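Local coordinates for sulfotransferase (Alicyclobacillus acidocaldarius subsp. acidocaldarius, PDB 3RNL), which probably transfers sulfuryl groups as a member of the sulfotransferase family and carries a bound magnesium ion, at residues 34-37 with 38-42; 288-291 with 292-296. One frame throughout, in Å; residues are numbered along the deposited sequence. Where two conformers were deposited one is given.

The two local contacts lie about 30 Å apart between centres, with nearest atoms about 19 Å apart, on opposite sides of the centre of the chain. Contact 1 comes first in sequence, where strand 34-35 runs out into a loop; contact 2 comes much later, at the C-terminal end of helix 273-294. The parallel sheet of the alpha-beta-alpha sandwich relates them: strand 34-35 is one of its outermost strands, and strand 183-187, touched by Ile294 and Arg296 of contact 2, is the other. Contact 1 thus holds a magnesium ligand, Ile34, on one outer strand, and contact 2 packs against the other.

Contact 1 of 2, residues 34-37 with 38-42. With MG (magnesium ion), chain B.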
ATOM      1  N   ILE A  34       9.195  10.935 -14.275  1.00 15.56           N
ATOM      2  CA  ILE A  34       8.095  10.208 -13.631  1.00 13.22           C
ATOM      3  C   ILE A  34       6.910  11.132 -13.383  1.00 18.70           C
ATOM      4  O   ILE A  34       7.084  12.231 -12.852  1.00 15.83           O
ATOM      5  CB  ILE A  34       8.545   9.652 -12.269  1.00 14.53           C
ATOM      6  CG1 ILE A  34       9.735   8.707 -12.448  1.00 15.34           C
ATOM      7  CG2 ILE A  34       7.386   8.930 -11.558  1.00 13.52           C
ATOM      8  CD1 ILE A  34      10.275   8.162 -11.118  1.00 14.69           C
ATOM      9  N   TYR A  35       5.704  10.695 -13.744  1.00 13.78           N
ATOM     10  CA  TYR A  35       4.497  11.457 -13.421  1.00 13.34           C
ATOM     11  C   TYR A  35       3.559  10.626 -12.565  1.00 16.77           C
ATOM     12  O   TYR A  35       3.275   9.484 -12.902  1.00 12.34           O
ATOM     13  CB  TYR A  35       3.731  11.881 -14.680  1.00 14.02           C
ATOM     14  CG  TYR A  35       2.518  12.714 -14.325  1.00 15.42           C
ATOM     15  CD1 TYR A  35       2.641  14.088 -14.131  1.00 20.23           C
ATOM     16  CD2 TYR A  35       1.269  12.133 -14.142  1.00 15.56           C
ATOM     17  CE1 TYR A  35       1.555  14.865 -13.784  1.00 24.50           C
ATOM     18  CE2 TYR A  35       0.166  12.912 -13.796  1.00 17.61           C
ATOM     19  CZ  TYR A  35       0.324  14.275 -13.617  1.00 23.03           C
ATOM     20  OH  TYR A  35      -0.742  15.067 -13.256  1.00 25.41           O
ATOM     21  N   ILE A  36       3.197  11.153 -11.404  1.00 14.61           N
ATOM     22  CA  ILE A  36       2.138  10.613 -10.556  1.00 13.33           C
ATOM     23  C   ILE A  36       1.061  11.667 -10.313  1.00 15.16           C
ATOM     24  O   ILE A  36       1.404  12.776  -9.893  1.00 14.21           O
ATOM     25  CB  ILE A  36       2.674  10.062  -9.230  1.00 13.13           C
ATOM     26  CG1 ILE A  36       3.720   8.977  -9.498  1.00 13.02           C
ATOM     27  CG2 ILE A  36       1.519   9.490  -8.408  1.00 14.11           C
ATOM     28  CD1 ILE A  36       4.426   8.536  -8.238  1.00 15.71           C
ATOM     29  N   PRO A  37      -0.204  11.393 -10.667  1.00 12.82           N
ATOM     30  CA  PRO A  37      -1.213  12.441 -10.464  1.00 16.86           C
ATOM     31  C   PRO A  37      -1.405  12.811  -8.996  1.00 14.27           C
ATOM     32  O   PRO A  37      -1.091  12.019  -8.119  1.00 14.20           O
ATOM     33  CB  PRO A  37      -2.502  11.816 -11.022  1.00 19.99           C
ATOM     34  CG  PRO A  37      -2.273  10.357 -11.006  1.00 21.25           C
ATOM     35  CD  PRO A  37      -0.787  10.151 -11.204  1.00 16.12           C
ATOM     36  N   PRO A  38      -1.904  14.032  -8.732  1.00 15.40           N
ATOM     37  CA  PRO A  38      -2.132  14.460  -7.345  1.00 16.06           C
ATOM     38  C   PRO A  38      -3.211  13.633  -6.629  1.00 27.82           C
ATOM     39  O   PRO A  38      -3.337  13.705  -5.409  1.00 33.66           O
ATOM     40  CB  PRO A  38      -2.502  15.953  -7.471  1.00 20.93           C
ATOM     41  CG  PRO A  38      -2.912  16.144  -8.910  1.00 24.15           C
ATOM     42  CD  PRO A  38      -2.150  15.106  -9.711  1.00 22.86           C
ATOM     43  N   LYS A  39      -3.987  12.862  -7.382  1.00 19.33           N
ATOM     44  CA  LYS A  39      -5.030  12.016  -6.801  1.00 17.39           C
ATOM     45  C   LYS A  39      -4.461  10.720  -6.236  1.00 15.82           C
ATOM     46  O   LYS A  39      -3.852   9.944  -6.962  1.00 17.55           O
ATOM     47  CB  LYS A  39      -6.075  11.681  -7.870  1.00 15.77           C
ATOM     48  CG  LYS A  39      -7.152  10.703  -7.420  1.00 14.61           C
ATOM     49  CD  LYS A  39      -8.015  11.317  -6.347  1.00 17.45           C
ATOM     50  CE  LYS A  39      -9.087  10.330  -5.922  1.00 19.76           C
ATOM     51  NZ  LYS A  39     -10.016  10.983  -4.956  1.00 28.56           N
ATOM     52  N   LYS A  40      -4.691  10.486  -4.943  1.00 12.89           N
ATOM     53  CA  LYS A  40      -4.331   9.225  -4.305  1.00 15.87           C
ATOM     54  C   LYS A  40      -5.616   8.504  -3.899  1.00 15.05           C
ATOM     55  O   LYS A  40      -6.665   9.143  -3.717  1.00 14.94           O
ATOM     56  CB  LYS A  40      -3.507   9.475  -3.042  1.00 20.39           C
ATOM     57  CG  LYS A  40      -2.513  10.626  -3.147  1.00 30.32           C
ATOM     58  CD  LYS A  40      -1.510  10.396  -4.275  1.00 33.68           C
ATOM     59  CE  LYS A  40      -0.490  11.534  -4.343  1.00 36.16           C
ATOM     60  NZ  LYS A  40       0.254  11.537  -5.628  1.00 25.18           N
ATOM     61  N   GLU A  41      -5.520   7.185  -3.756  1.00 12.72           N
ATOM     62  CA  GLU A  41      -6.619   6.358  -3.262  1.00 11.99           C
ATOM     63  C   GLU A  41      -7.819   6.304  -4.207  1.00 11.95           C
ATOM     64  O   GLU A  41      -8.943   6.049  -3.764  1.00 12.22           O
ATOM     65  CB  GLU A  41      -7.104   6.855  -1.887  1.00 16.43           C
ATOM     66  CG  GLU A  41      -6.014   6.987  -0.839  1.00 23.43           C
ATOM     67  CD  GLU A  41      -5.468   5.643  -0.437  1.00 39.15           C
ATOM     68  OE1 GLU A  41      -4.586   5.134  -1.146  1.00 21.49           O
ATOM     69  OE2 GLU A  41      -5.940   5.077   0.575  1.00 55.50           O
ATOM     70  N   ALA A  42      -7.590   6.498  -5.502  1.00 11.83           N
ATOM     71  CA  ALA A  42      -8.673   6.295  -6.462  1.00 12.42           C
ATOM     72  C   ALA A  42      -9.284   4.895  -6.343  1.00 11.80           C
ATOM     73  O   ALA A  42     -10.504   4.731  -6.458  1.00 12.73           O
ATOM     74  CB  ALA A  42      -8.176   6.551  -7.908  1.00 12.90           C
TER
HETATM   75 MG    MG B 311       8.025  14.280 -12.206  1.00 20.84          MG
HETATM   76  O   HOH W   1       2.213  13.184  -7.235  1.00 32.66           O
HETATM   77  O   HOH W   2       5.767  15.547 -12.107  1.00 36.73           O
HETATM   78  O   HOH W   3       9.219  16.498 -11.877  1.00 26.54           O
HETATM   79  O   HOH W   4       7.847  15.263 -14.540  1.00 29.65           O
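Lys40 folds back onto Pro37 just past strand 34-35, an edge strand of the parallel sheet in this sulfotransferase's alpha-beta-alpha sandwich, a fold related to the P-loop NTPases. The polar part of the contact centres on one ammonium group. Lys40 NZ donates to Pro37 O over 2.9 Å. The C=O...N angle is 148°, and the nitrogen is tilted 23° from the carbonyl plane. The same NZ donates to water 1 at 3.0 Å, and that water donates in turn to Ile36 O, so two successive carbonyls are held, one directly and one through water. A salt bridge to Asp25 of helix 21-29 completes the grip and would be expected to stabilise the positive charge. A bend at chi2 turns the chain back; beyond it the methylenes run extended to NZ.

The van der Waals contacts are few, and in two of them a polar atom touches carbon. Ile36 CG2 approaches the ammonium nitrogen Lys40 NZ at 3.7 Å, the two side chains meeting at about a right angle. On Tyr35, CG is anti to the backbone N (chi1 -178°), and the phenol reaches along the chain to bring OH within 3.8 Å of Pro38 CD. The purely apolar pair is Pro37 CB with Pro38 CD, 3.6 Å apart.

At the strand itself, magnesium is bound by the carbonyls of Ser29 and His31, three waters and Ile34 O, the last at 2.4 Å.

Contact 2 of 2, residues 288-291 with 292-296; sequences ARLE and ALIHR
This is a helix-end contact: Glu291 and its neighbours meet Ile294, His295 and Arg296 as helix 273-294 finishes against helix 167-178 and the edge strand 183-187. The backbone pairing gives the evidence. Leu293 N still bonds to Arg289 O at 3.2 Å, and Ile294 N to Leu290 O at 2.9 Å, the latter the straighter of the two. The regular pattern then fails. His295 has a positive phi of 62°, and its N makes only a weak, bent bond to Glu291 O. Arg296 N reaches the same oxygen at 3.3 Å, in the carbonyl plane and on a lone pair. This bond around a left-handed residue is the 6→1 half of a Schellman motif; the 5→2 bond is lacking, since His295 N and Ala292 O are 3.8 Å apart.

Side chains follow the turn. Leu290 CG stands anti to its own nitrogen (chi1 179°), and together with chi2 this brings CD1 within 3.9 Å of Ile294 CG2. Ile294 CG1, set between backbone N and carbonyl carbon, lies 3.3 Å from Leu290 O. Both residues also face helix 167-178, through Tyr167 and Val171. The His295 ring presents its edge in plane to Ala292 O, with CD2 at 3.3 Å.

The charged ends look beyond the turn: Glu291 pairs with Arg302 and accepts from Leu298 N, whereas Arg296 pairs with Glu190 and also bonds a glycerol probably left from crystallisation. Glu291 O accepts twice, from Arg296 N with the better N-H...O angle (140°) and weakly from His295 N, so one carbonyl takes up both amide groups as the chain leaves the helix, while the carboxylate and guanidinium find their partners elsewhere in the protein.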
ATOM      1  N   ALA A 288       6.948 -15.785   8.022  1.00 13.13           N
ATOM      2  CA  ALA A 288       7.843 -16.838   7.551  1.00 15.72           C
ATOM      3  C   ALA A 288       7.529 -17.223   6.109  1.00 16.81           C
ATOM      4  O   ALA A 288       8.446 -17.481   5.301  1.00 18.69           O
ATOM      5  CB  ALA A 288       7.796 -18.070   8.475  1.00 22.66           C
ATOM      6  N   ARG A 289       6.241 -17.269   5.780  0.67 15.17           N
ATOM      7  CA  ARG A 289       5.819 -17.541   4.402  0.67 16.15           C
ATOM      8  C   ARG A 289       6.259 -16.426   3.457  0.67 15.32           C
ATOM      9  O   ARG A 289       6.682 -16.674   2.324  0.67 14.40           O
ATOM     10  CB  ARG A 289       4.297 -17.708   4.317  0.67 17.64           C
ATOM     11  CG  ARG A 289       3.772 -18.980   4.995  0.67 19.47           C
ATOM     12  CD  ARG A 289       2.295 -19.240   4.655  0.67 22.66           C
ATOM     13  NE  ARG A 289       1.391 -18.239   5.219  0.67 25.71           N
ATOM     14  CZ  ARG A 289       0.818 -18.335   6.416  0.67 27.33           C
ATOM     15  NH1 ARG A 289       1.054 -19.389   7.186  0.67 25.73           N
ATOM     16  NH2 ARG A 289       0.006 -17.381   6.845  0.67 29.90           N
ATOM     17  N   LEU A 290       6.144 -15.191   3.931  1.00 11.31           N
ATOM     18  CA  LEU A 290       6.526 -14.030   3.142  1.00 10.83           C
ATOM     19  C   LEU A 290       8.027 -14.040   2.830  1.00 12.30           C
ATOM     20  O   LEU A 290       8.422 -13.707   1.707  1.00 12.09           O
ATOM     21  CB  LEU A 290       6.124 -12.741   3.884  1.00 10.14           C
ATOM     22  CG  LEU A 290       6.473 -11.399   3.231  1.00 11.43           C
ATOM     23  CD1 LEU A 290       5.677 -11.241   1.947  1.00 13.35           C
ATOM     24  CD2 LEU A 290       6.166 -10.237   4.211  1.00 13.03           C
ATOM     25  N   GLU A 291       8.859 -14.401   3.813  1.00 12.64           N
ATOM     26  CA  GLU A 291      10.312 -14.460   3.598  1.00 13.74           C
ATOM     27  C   GLU A 291      10.648 -15.317   2.383  1.00 18.66           C
ATOM     28  O   GLU A 291      11.455 -14.936   1.520  1.00 17.56           O
ATOM     29  CB  GLU A 291      11.028 -15.045   4.823  1.00 16.14           C
ATOM     30  CG  GLU A 291      11.048 -14.125   6.024  1.00 17.14           C
ATOM     31  CD  GLU A 291      11.803 -14.718   7.205  1.00 23.51           C
ATOM     32  OE1 GLU A 291      11.785 -15.959   7.376  1.00 24.11           O
ATOM     33  OE2 GLU A 291      12.419 -13.936   7.959  1.00 26.50           O
ATOM     34  N   ALA A 292      10.024 -16.486   2.322  1.00 15.98           N
ATOM     35  CA  ALA A 292      10.268 -17.411   1.213  1.00 17.95           C
ATOM     36  C   ALA A 292       9.754 -16.854  -0.117  1.00 16.65           C
ATOM     37  O   ALA A 292      10.337 -17.109  -1.179  1.00 19.16           O
ATOM     38  CB  ALA A 292       9.629 -18.760   1.499  1.00 21.99           C
ATOM     39  N   LEU A 293       8.657 -16.104  -0.066  0.54 14.28           N
ATOM     40  CA  LEU A 293       8.082 -15.521  -1.281  0.54 14.71           C
ATOM     41  C   LEU A 293       8.974 -14.437  -1.874  0.54 17.75           C
ATOM     42  O   LEU A 293       9.222 -14.419  -3.077  0.54 18.96           O
ATOM     43  CB  LEU A 293       6.691 -14.923  -1.014  0.54 13.27           C
ATOM     44  CG  LEU A 293       5.501 -15.882  -0.970  0.54 16.13           C
ATOM     45  CD1 LEU A 293       4.250 -15.171  -0.481  0.54 15.54           C
ATOM     46  CD2 LEU A 293       5.261 -16.505  -2.350  0.54 16.19           C
ATOM     47  N   ILE A 294       9.438 -13.524  -1.024  1.00 13.40           N
ATOM     48  CA  ILE A 294      10.214 -12.369  -1.489  1.00 12.41           C
ATOM     49  C   ILE A 294      11.727 -12.555  -1.419  1.00 15.53           C
ATOM     50  O   ILE A 294      12.482 -11.626  -1.710  1.00 18.93           O
ATOM     51  CB  ILE A 294       9.802 -11.055  -0.774  1.00 12.58           C
ATOM     52  CG1 ILE A 294      10.206 -11.073   0.701  1.00 17.00           C
ATOM     53  CG2 ILE A 294       8.282 -10.832  -0.909  1.00 16.87           C
ATOM     54  CD1 ILE A 294       9.972  -9.729   1.414  1.00 20.72           C
ATOM     55  N   HIS A 295      12.166 -13.745  -1.015  1.00 14.58           N
ATOM     56  CA  HIS A 295      13.584 -14.091  -1.024  1.00 16.05           C
ATOM     57  C   HIS A 295      14.440 -13.221  -0.132  1.00 20.87           C
ATOM     58  O   HIS A 295      15.573 -12.905  -0.486  1.00 20.68           O
ATOM     59  CB  HIS A 295      14.160 -13.996  -2.439  1.00 20.13           C
ATOM     60  CG  HIS A 295      13.474 -14.879  -3.426  1.00 18.25           C
ATOM     61  ND1 HIS A 295      13.732 -14.821  -4.779  1.00 18.39           N
ATOM     62  CD2 HIS A 295      12.556 -15.858  -3.256  1.00 18.63           C
ATOM     63  CE1 HIS A 295      12.996 -15.725  -5.403  1.00 22.48           C
ATOM     64  NE2 HIS A 295      12.273 -16.366  -4.501  1.00 23.61           N
ATOM     65  N   ARG A 296      13.924 -12.842   1.023  1.00 17.58           N
ATOM     66  CA  ARG A 296      14.775 -12.143   1.970  1.00 23.53           C
ATOM     67  C   ARG A 296      14.326 -12.402   3.398  1.00 18.24           C
ATOM     68  O   ARG A 296      13.182 -12.763   3.642  1.00 19.72           O
ATOM     69  CB  ARG A 296      14.824 -10.646   1.663  1.00 31.66           C
ATOM     70  CG  ARG A 296      13.505  -9.934   1.835  1.00 31.58           C
ATOM     71  CD  ARG A 296      13.618  -8.503   1.318  1.00 37.66           C
ATOM     72  NE  ARG A 296      14.685  -7.762   1.992  1.00 34.34           N
ATOM     73  CZ  ARG A 296      14.999  -6.496   1.730  1.00 39.75           C
ATOM     74  NH1 ARG A 296      14.329  -5.818   0.806  1.00 37.31           N
ATOM     75  NH2 ARG A 296      15.983  -5.907   2.397  1.00 39.98           N
TER